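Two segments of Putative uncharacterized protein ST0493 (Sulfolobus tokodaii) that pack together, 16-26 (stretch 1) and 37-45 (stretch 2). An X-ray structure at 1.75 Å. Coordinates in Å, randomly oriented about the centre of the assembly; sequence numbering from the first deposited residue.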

# COMPACT_ATOMS: atom_id res chain seq x y z
N ASN A 16 -14.93 -5.26 8.68
CA ASN A 16 -13.52 -5.30 8.30
C ASN A 16 -12.52 -5.57 9.43
O ASN A 16 -11.34 -5.77 9.16
CB ASN A 16 -13.11 -3.99 7.60
CG ASN A 16 -13.45 -3.99 6.13
OD1 ASN A 16 -13.20 -4.96 5.42
ND2 ASN A 16 -13.99 -2.87 5.65
N PHE A 17 -12.98 -5.58 10.67
CA PHE A 17 -12.07 -5.80 11.79
C PHE A 17 -11.24 -7.08 11.73
O PHE A 17 -10.02 -7.04 11.90
CB PHE A 17 -12.82 -5.76 13.13
CG PHE A 17 -13.17 -4.37 13.58
CD1 PHE A 17 -12.19 -3.39 13.66
CD2 PHE A 17 -14.48 -4.05 13.93
CE1 PHE A 17 -12.50 -2.09 14.08
CE2 PHE A 17 -14.80 -2.76 14.35
CZ PHE A 17 -13.81 -1.78 14.42
N GLU A 18 -11.89 -8.21 11.48
CA GLU A 18 -11.16 -9.47 11.41
C GLU A 18 -10.02 -9.44 10.40
O GLU A 18 -8.89 -9.79 10.72
CB GLU A 18 -12.12 -10.63 11.10
CG GLU A 18 -13.09 -10.91 12.24
CD GLU A 18 -14.00 -12.09 11.96
OE1 GLU A 18 -13.49 -13.21 11.74
OE2 GLU A 18 -15.23 -11.90 11.95
N ASN A 19 -10.32 -9.01 9.17
CA ASN A 19 -9.30 -8.95 8.13
C ASN A 19 -8.20 -7.94 8.42
O ASN A 19 -7.02 -8.23 8.22
CB ASN A 19 -9.94 -8.62 6.77
CG ASN A 19 -10.87 -9.71 6.28
OD1 ASN A 19 -10.57 -10.89 6.38
ND2 ASN A 19 -12.01 -9.30 5.73
N TYR A 20 -8.58 -6.76 8.90
CA TYR A 20 -7.58 -5.74 9.19
C TYR A 20 -6.68 -6.06 10.38
O TYR A 20 -5.50 -5.72 10.37
CB TYR A 20 -8.23 -4.37 9.41
CG TYR A 20 -8.45 -3.59 8.12
CD1 TYR A 20 -9.40 -4.01 7.19
CD2 TYR A 20 -7.72 -2.43 7.85
CE1 TYR A 20 -9.62 -3.29 6.02
CE2 TYR A 20 -7.94 -1.70 6.68
CZ TYR A 20 -8.89 -2.14 5.77
OH TYR A 20 -9.14 -1.40 4.63
N PHE A 21 -7.22 -6.70 11.42
CA PHE A 21 -6.36 -7.02 12.55
C PHE A 21 -5.32 -8.06 12.18
O PHE A 21 -4.27 -8.16 12.81
CB PHE A 21 -7.18 -7.46 13.76
CG PHE A 21 -7.51 -6.33 14.70
CD1 PHE A 21 -8.49 -5.40 14.37
CD2 PHE A 21 -6.76 -6.14 15.86
CE1 PHE A 21 -8.73 -4.29 15.18
CE2 PHE A 21 -6.99 -5.03 16.68
CZ PHE A 21 -7.97 -4.10 16.34
N ARG A 22 -5.62 -8.84 11.15
CA ARG A 22 -4.66 -9.84 10.68
C ARG A 22 -3.48 -9.05 10.10
O ARG A 22 -2.32 -9.42 10.28
CB ARG A 22 -5.30 -10.73 9.62
CG ARG A 22 -4.37 -11.80 9.07
CD ARG A 22 -5.06 -12.74 8.08
NE ARG A 22 -5.99 -13.67 8.72
CZ ARG A 22 -6.57 -14.68 8.08
NH1 ARG A 22 -6.32 -14.88 6.79
NH2 ARG A 22 -7.40 -15.50 8.72
N LYS A 23 -3.79 -7.95 9.42
CA LYS A 23 -2.75 -7.11 8.83
C LYS A 23 -1.93 -6.42 9.92
O LYS A 23 -0.71 -6.35 9.85
CB LYS A 23 -3.37 -6.03 7.93
CG LYS A 23 -4.04 -6.53 6.67
CD LYS A 23 -4.51 -5.35 5.81
CE LYS A 23 -4.99 -5.81 4.45
NZ LYS A 23 -3.90 -6.46 3.67
N ILE A 24 -2.63 -5.90 10.93
CA ILE A 24 -1.95 -5.21 12.02
C ILE A 24 -0.82 -6.03 12.62
O ILE A 24 0.30 -5.54 12.76
CB ILE A 24 -2.95 -4.84 13.14
CG1 ILE A 24 -3.89 -3.74 12.63
CG2 ILE A 24 -2.20 -4.39 14.40
CD1 ILE A 24 -5.04 -3.42 13.58
N PHE A 25 -1.09 -7.28 12.96
CA PHE A 25 -0.05 -8.10 13.57
C PHE A 25 1.06 -8.51 12.60
O PHE A 25 2.20 -8.69 13.02
CB PHE A 25 -0.69 -9.30 14.27
CG PHE A 25 -1.41 -8.93 15.54
CD1 PHE A 25 -0.70 -8.45 16.64
CD2 PHE A 25 -2.80 -8.97 15.60
CE1 PHE A 25 -1.37 -8.03 17.79
CE2 PHE A 25 -3.48 -8.55 16.75
CZ PHE A 25 -2.76 -8.07 17.85
N LEU A 26 0.73 -8.63 11.32
CA LEU A 26 1.75 -8.96 10.33
C LEU A 26 2.75 -7.80 10.32
O LEU A 26 3.97 -8.00 10.33
CB LEU A 26 1.14 -9.10 8.93
CG LEU A 26 0.92 -10.49 8.34
CD1 LEU A 26 -0.10 -11.23 9.15
CD2 LEU A 26 0.44 -10.37 6.90
N THR A 37 0.41 -0.15 20.76
CA THR A 37 -0.74 0.43 21.44
C THR A 37 -1.71 0.72 20.30
O THR A 37 -1.47 1.58 19.45
CB THR A 37 -0.35 1.72 22.22
OG1 THR A 37 -1.53 2.29 22.80
CG2 THR A 37 0.33 2.73 21.31
N ILE A 38 -2.79 -0.06 20.28
CA ILE A 38 -3.80 0.02 19.23
C ILE A 38 -4.97 0.94 19.58
O ILE A 38 -5.61 0.79 20.62
CB ILE A 38 -4.35 -1.38 18.93
CG1 ILE A 38 -3.18 -2.33 18.65
CG2 ILE A 38 -5.31 -1.34 17.75
CD1 ILE A 38 -3.59 -3.78 18.52
N ASN A 39 -5.24 1.89 18.68
CA ASN A 39 -6.31 2.85 18.87
C ASN A 39 -7.33 2.68 17.76
O ASN A 39 -7.04 2.91 16.59
CB ASN A 39 -5.74 4.26 18.87
CG ASN A 39 -4.87 4.52 20.07
OD1 ASN A 39 -5.36 4.92 21.13
ND2 ASN A 39 -3.58 4.28 19.93
N VAL A 40 -8.53 2.27 18.15
CA VAL A 40 -9.61 2.01 17.21
C VAL A 40 -10.70 3.07 17.30
O VAL A 40 -11.26 3.31 18.36
CB VAL A 40 -10.25 0.64 17.50
CG1 VAL A 40 -11.21 0.26 16.38
CG2 VAL A 40 -9.16 -0.41 17.66
N PHE A 41 -10.98 3.71 16.17
CA PHE A 41 -12.00 4.74 16.11
C PHE A 41 -13.25 4.06 15.56
O PHE A 41 -13.38 3.83 14.36
CB PHE A 41 -11.50 5.87 15.22
CG PHE A 41 -10.22 6.48 15.74
CD1 PHE A 41 -10.25 7.43 16.76
CD2 PHE A 41 -8.99 6.04 15.27
CE1 PHE A 41 -9.07 7.92 17.31
CE2 PHE A 41 -7.80 6.52 15.82
CZ PHE A 41 -7.84 7.47 16.84
N THR A 42 -14.15 3.72 16.48
CA THR A 42 -15.37 3.00 16.13
C THR A 42 -16.47 3.29 17.15
O THR A 42 -16.21 3.85 18.20
CB THR A 42 -15.08 1.49 16.12
OG1 THR A 42 -16.26 0.75 15.80
CG2 THR A 42 -14.57 1.05 17.49
N GLU A 43 -17.69 2.88 16.82
CA GLU A 43 -18.82 3.06 17.72
C GLU A 43 -19.13 1.74 18.43
O GLU A 43 -20.00 1.67 19.30
CB GLU A 43 -20.06 3.52 16.94
CG GLU A 43 -19.88 4.85 16.21
CD GLU A 43 -19.49 5.98 17.15
OE1 GLU A 43 -20.19 6.17 18.17
OE2 GLU A 43 -18.50 6.69 16.86
N ILE A 44 -18.39 0.70 18.06
CA ILE A 44 -18.57 -0.63 18.64
C ILE A 44 -18.00 -0.69 20.06
O ILE A 44 -17.12 0.09 20.42
CB ILE A 44 -17.88 -1.69 17.74
CG1 ILE A 44 -18.65 -3.00 17.80
CG2 ILE A 44 -16.43 -1.88 18.18
CD1 ILE A 44 -18.14 -4.03 16.80
N GLN A 45 -18.51 -1.62 20.87
CA GLN A 45 -18.04 -1.77 22.25
C GLN A 45 -16.83 -2.70 22.34
O GLN A 45 -16.65 -3.58 21.51
CB GLN A 45 -19.16 -2.30 23.14
CG GLN A 45 -20.26 -1.29 23.44
CD GLN A 45 -19.77 -0.12 24.27
OE1 GLN A 45 -19.27 -0.31 25.38
NE2 GLN A 45 -19.91 1.09 23.75

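A helix packs on a β-strand and the loop that follows it, mainly through apolar side chains; no hydrogen bond crosses, and 290 Å² is buried, both sides summed. The helix, 17-26, and the strand, 37-41, run roughly antiparallel, their N-to-C directions 154° apart and their axes 11.7 Å apart at closest approach. That spacing keeps the backbones well separated (I24 CA to I38 CA is 9.1 Å, F17 CA to V40 CA 9.8 Å), so side chains must fill the gap. On the helix, F17, F21 and I24 follow at intervals of four and three residues, with F25 next to I24; the CA-to-CB bonds of F17 and I24 point toward the other stretch, those of F21 and F25 sideways, though their rings reach nearer. The strand alternates: I38 and V40 point toward the helix, whereas F41 points away and T37 and N39 stay out of reach.

At one end, F17 has the largest area covered by the other stretch, 73 Å². F17 CE1 lies 3.5 Å from V40 CG1, the closest approach of the contact, and F17 CE2 is 4.3 Å from I44 CG2 in the loop beyond the strand. At F17 CZ, the ring atom between CE1 and CE2, T42 OG1 sits 3.8 Å away, at the ring edge and near its plane. This hydroxyl is not left without a polar partner beside the ring: I44 N donates a hydrogen bond to T42 OG1 (3.1 Å, 170°), a local link between two loop residues that both touch F17.

F21 bridges the two inward strand residues, placing F21 CZ 4.1 Å from V40 CG2 at the ring edge and F21 CE2 4.1 Å from I38 CD1. The same I38 methyl gathers the far end of the contact: I38 CD1 is 4.4 Å from both I24 CG2 and F25 CZ. With chi1 m and chi2 t, I38 thus extends one methyl among three helix side chains.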